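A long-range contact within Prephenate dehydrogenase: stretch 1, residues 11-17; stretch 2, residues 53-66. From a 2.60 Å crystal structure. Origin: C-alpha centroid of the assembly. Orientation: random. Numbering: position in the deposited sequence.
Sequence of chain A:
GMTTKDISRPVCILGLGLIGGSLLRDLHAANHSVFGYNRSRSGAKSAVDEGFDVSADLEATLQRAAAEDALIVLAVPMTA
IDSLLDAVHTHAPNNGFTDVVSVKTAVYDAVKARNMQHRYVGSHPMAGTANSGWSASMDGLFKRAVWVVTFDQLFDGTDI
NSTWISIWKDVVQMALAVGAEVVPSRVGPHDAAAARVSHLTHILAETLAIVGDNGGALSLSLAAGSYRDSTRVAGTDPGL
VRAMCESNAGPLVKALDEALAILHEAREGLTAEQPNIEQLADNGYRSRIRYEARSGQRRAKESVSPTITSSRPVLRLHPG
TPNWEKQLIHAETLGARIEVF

Stretch 1 (11-17) VCILGLG
Stretch 2 (53-66) DVSADLEATLQRAA

Residues 11-14 form a β-strand, and residues 58-66 form a helix that runs back alongside it. The two axes are nearly antiparallel, at 157°, and approach to 9.7 Å. The register is given by the nearest CA pairs: Cys 12 CA to Ala 65 CA at 6.5 Å, Leu 14 CA to Leu 58 CA at 8.3 Å, and Leu 16 CA to Val 54 CA at 9.0 Å.

No hydrogen bond crosses between the stretches. The contact is apolar and buries 274 Å², both sides summed. Strand alternation sends the CB atoms of Cys 12 and Leu 14 toward the helix, while that of Ile 13 points sideways. Strand phi/psi are -89/135, -120/103, -92/119 and -101/111 for residues 11 to 14.

The close approach at Cys 12 suits small side chains. Cys 12 SG (chi1 t) lies 3.5 Å from Thr 61 CG2 and 3.8 Å from Ala 65 CB, so the sulfur sits against two methyls one helical turn apart. Thr 61 OG1 (chi1 m) donates to Asp 57 O at 3.1 Å, which satisfies the hydroxyl within the helix's first turn while the methyl meets the strand.

Leu 14 is the bump that fits a hollow lined by Leu 58, Thr 61 and Leu 62. Its chi1 is -86° and its chi2 is 29°, between wells. Leu 14 CG is 4.2 Å from Leu 58 CD1, Leu 14 CD1 is 4.0 Å from Thr 61 CG2, and Leu 14 CD2 is 3.8 Å from Leu 62 CD2. The CA-to-CB bonds of Leu 58 (chi1 t, chi2 p) and Leu 62 (chi1 m, chi2 t) point sideways to stretch 1, but the side-chain ends come nearer.

Past the strand, Gly 15 has phi/psi of 98/122, where a CB would jam against the preceding carbonyl O. The CA-to-CB bond of Leu 16 (-126/60; chi1 m, chi2 t) again points toward stretch 2. Leu 16 CD1 meets Val 54 CG1 at 3.4 Å, a tight methyl contact. Val 54 is a t rotamer in extended backbone (-131/149). Gly 17 is an N-cap residue, right before another helix.

Stretch 2 is braced internally. Ser 55 (-135/161), Ala 56 (-115/14) and Asp 57 (-108/95) lead into the helix, and Asp 57 N donates to Ser 55 OG at 3.0 Å. Asp 57 caps the helix: Asp 57 OD1 accepts from Ala 60 N at 3.1 Å. Helical phi/psi stay near -63/-43. Arg 64, extended with chi1 to chi3 all t, reaches back to Asp 53. The salt bridge from Arg 64 NH2 to Asp 53 OD2 measures 2.8 Å and ties the helix to the start of the stretch.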

# COMPACT_ATOMS: atom_id res chain seq x y z
N VAL A 11 12.90 2.26 34.36
CA VAL A 11 11.77 1.75 33.57
C VAL A 11 11.63 0.25 33.76
O VAL A 11 12.62 -0.48 33.73
CB VAL A 11 11.93 2.08 32.07
CG1 VAL A 11 10.82 1.44 31.26
CG2 VAL A 11 11.94 3.57 31.84
N CYS A 12 10.39 -0.21 33.96
CA CYS A 12 10.08 -1.63 34.16
C CYS A 12 9.12 -2.14 33.07
O CYS A 12 7.91 -1.88 33.13
CB CYS A 12 9.48 -1.84 35.55
SG CYS A 12 8.98 -3.53 35.95
N ILE A 13 9.64 -2.89 32.09
CA ILE A 13 8.85 -3.33 30.93
C ILE A 13 8.20 -4.71 31.12
O ILE A 13 8.89 -5.71 31.31
CB ILE A 13 9.70 -3.37 29.63
CG1 ILE A 13 10.37 -2.02 29.38
CG2 ILE A 13 8.83 -3.72 28.44
CD1 ILE A 13 11.43 -2.05 28.32
N LEU A 14 6.87 -4.75 31.07
CA LEU A 14 6.13 -5.99 31.23
C LEU A 14 5.71 -6.47 29.84
O LEU A 14 4.87 -5.86 29.16
CB LEU A 14 4.93 -5.79 32.15
CG LEU A 14 5.18 -5.94 33.67
CD1 LEU A 14 6.60 -5.58 34.10
CD2 LEU A 14 4.14 -5.14 34.45
N GLY A 15 6.31 -7.58 29.41
CA GLY A 15 6.14 -8.07 28.05
C GLY A 15 7.34 -7.60 27.25
O GLY A 15 7.60 -6.39 27.17
N LEU A 16 8.07 -8.55 26.67
CA LEU A 16 9.29 -8.25 25.92
C LEU A 16 9.28 -8.82 24.51
O LEU A 16 10.14 -9.62 24.15
CB LEU A 16 10.52 -8.75 26.70
CG LEU A 16 10.75 -8.01 28.02
CD1 LEU A 16 11.88 -8.63 28.85
CD2 LEU A 16 11.03 -6.54 27.73
N GLY A 17 8.30 -8.38 23.73
CA GLY A 17 8.19 -8.74 22.31
C GLY A 17 8.73 -7.62 21.42
O GLY A 17 9.60 -6.86 21.83
N ASP A 53 18.63 -7.27 31.83
CA ASP A 53 18.11 -7.58 33.17
C ASP A 53 16.62 -7.98 33.07
O ASP A 53 15.73 -7.15 33.13
CB ASP A 53 18.32 -6.38 34.11
CG ASP A 53 17.84 -6.64 35.52
OD1 ASP A 53 17.18 -7.67 35.72
OD2 ASP A 53 18.11 -5.81 36.42
N VAL A 54 16.38 -9.28 32.91
CA VAL A 54 15.05 -9.81 32.64
C VAL A 54 14.69 -10.98 33.56
O VAL A 54 15.56 -11.73 33.98
CB VAL A 54 14.95 -10.27 31.16
CG1 VAL A 54 13.60 -10.85 30.85
CG2 VAL A 54 15.25 -9.11 30.21
N SER A 55 13.40 -11.11 33.87
CA SER A 55 12.89 -12.17 34.73
C SER A 55 11.63 -12.79 34.13
O SER A 55 11.00 -12.20 33.25
CB SER A 55 12.59 -11.62 36.13
OG SER A 55 12.00 -12.60 36.97
N ALA A 56 11.28 -13.99 34.58
CA ALA A 56 10.05 -14.64 34.14
C ALA A 56 9.11 -14.78 35.33
O ALA A 56 8.11 -15.50 35.27
CB ALA A 56 10.35 -15.99 33.50
N ASP A 57 9.44 -14.06 36.40
CA ASP A 57 8.71 -14.07 37.65
C ASP A 57 7.95 -12.74 37.78
O ASP A 57 8.51 -11.74 38.24
CB ASP A 57 9.71 -14.27 38.79
CG ASP A 57 9.05 -14.46 40.14
OD1 ASP A 57 7.85 -14.16 40.28
OD2 ASP A 57 9.75 -14.91 41.08
N LEU A 58 6.68 -12.73 37.37
CA LEU A 58 5.88 -11.50 37.39
C LEU A 58 5.71 -10.91 38.78
O LEU A 58 5.80 -9.69 38.96
CB LEU A 58 4.51 -11.74 36.76
CG LEU A 58 3.62 -10.49 36.70
CD1 LEU A 58 4.21 -9.40 35.81
CD2 LEU A 58 2.26 -10.88 36.23
N GLU A 59 5.45 -11.76 39.77
CA GLU A 59 5.30 -11.28 41.15
C GLU A 59 6.58 -10.60 41.64
O GLU A 59 6.52 -9.54 42.27
CB GLU A 59 4.92 -12.42 42.10
CG GLU A 59 4.38 -11.91 43.45
CD GLU A 59 4.49 -12.92 44.59
OE1 GLU A 59 5.18 -13.95 44.44
OE2 GLU A 59 3.89 -12.65 45.67
N ALA A 60 7.73 -11.21 41.34
CA ALA A 60 9.01 -10.67 41.79
C ALA A 60 9.31 -9.34 41.12
O ALA A 60 9.78 -8.40 41.78
CB ALA A 60 10.13 -11.66 41.53
N THR A 61 9.02 -9.25 39.82
CA THR A 61 9.27 -8.03 39.06
C THR A 61 8.47 -6.86 39.61
O THR A 61 9.01 -5.78 39.82
CB THR A 61 8.94 -8.20 37.57
OG1 THR A 61 9.76 -9.24 37.01
CG2 THR A 61 9.19 -6.91 36.81
N LEU A 62 7.18 -7.09 39.86
CA LEU A 62 6.30 -6.04 40.38
C LEU A 62 6.67 -5.62 41.80
O LEU A 62 6.53 -4.44 42.15
CB LEU A 62 4.84 -6.48 40.31
CG LEU A 62 4.27 -6.65 38.89
CD1 LEU A 62 2.93 -7.37 38.90
CD2 LEU A 62 4.14 -5.30 38.20
N GLN A 63 7.15 -6.56 42.61
CA GLN A 63 7.60 -6.27 43.97
C GLN A 63 8.76 -5.26 43.94
O GLN A 63 8.77 -4.29 44.69
CB GLN A 63 8.03 -7.55 44.69
CG GLN A 63 8.45 -7.32 46.15
CD GLN A 63 8.87 -8.60 46.86
OE1 GLN A 63 9.59 -9.44 46.31
NE2 GLN A 63 8.43 -8.75 48.11
N ARG A 64 9.71 -5.53 43.05
CA ARG A 64 10.88 -4.68 42.83
C ARG A 64 10.48 -3.37 42.19
O ARG A 64 10.99 -2.31 42.54
CB ARG A 64 11.88 -5.41 41.93
CG ARG A 64 13.10 -4.59 41.48
CD ARG A 64 13.99 -5.41 40.57
NE ARG A 64 14.93 -4.59 39.80
CZ ARG A 64 15.75 -5.07 38.85
NH1 ARG A 64 15.76 -6.36 38.54
NH2 ARG A 64 16.56 -4.24 38.21
N ALA A 65 9.56 -3.44 41.23
CA ALA A 65 9.08 -2.25 40.56
C ALA A 65 8.49 -1.32 41.60
O ALA A 65 8.75 -0.11 41.57
CB ALA A 65 8.04 -2.61 39.51
N ALA A 66 7.73 -1.89 42.53
CA ALA A 66 7.13 -1.12 43.62
C ALA A 66 8.20 -0.58 44.55
O ALA A 66 8.11 0.56 45.00
CB ALA A 66 6.12 -1.95 44.39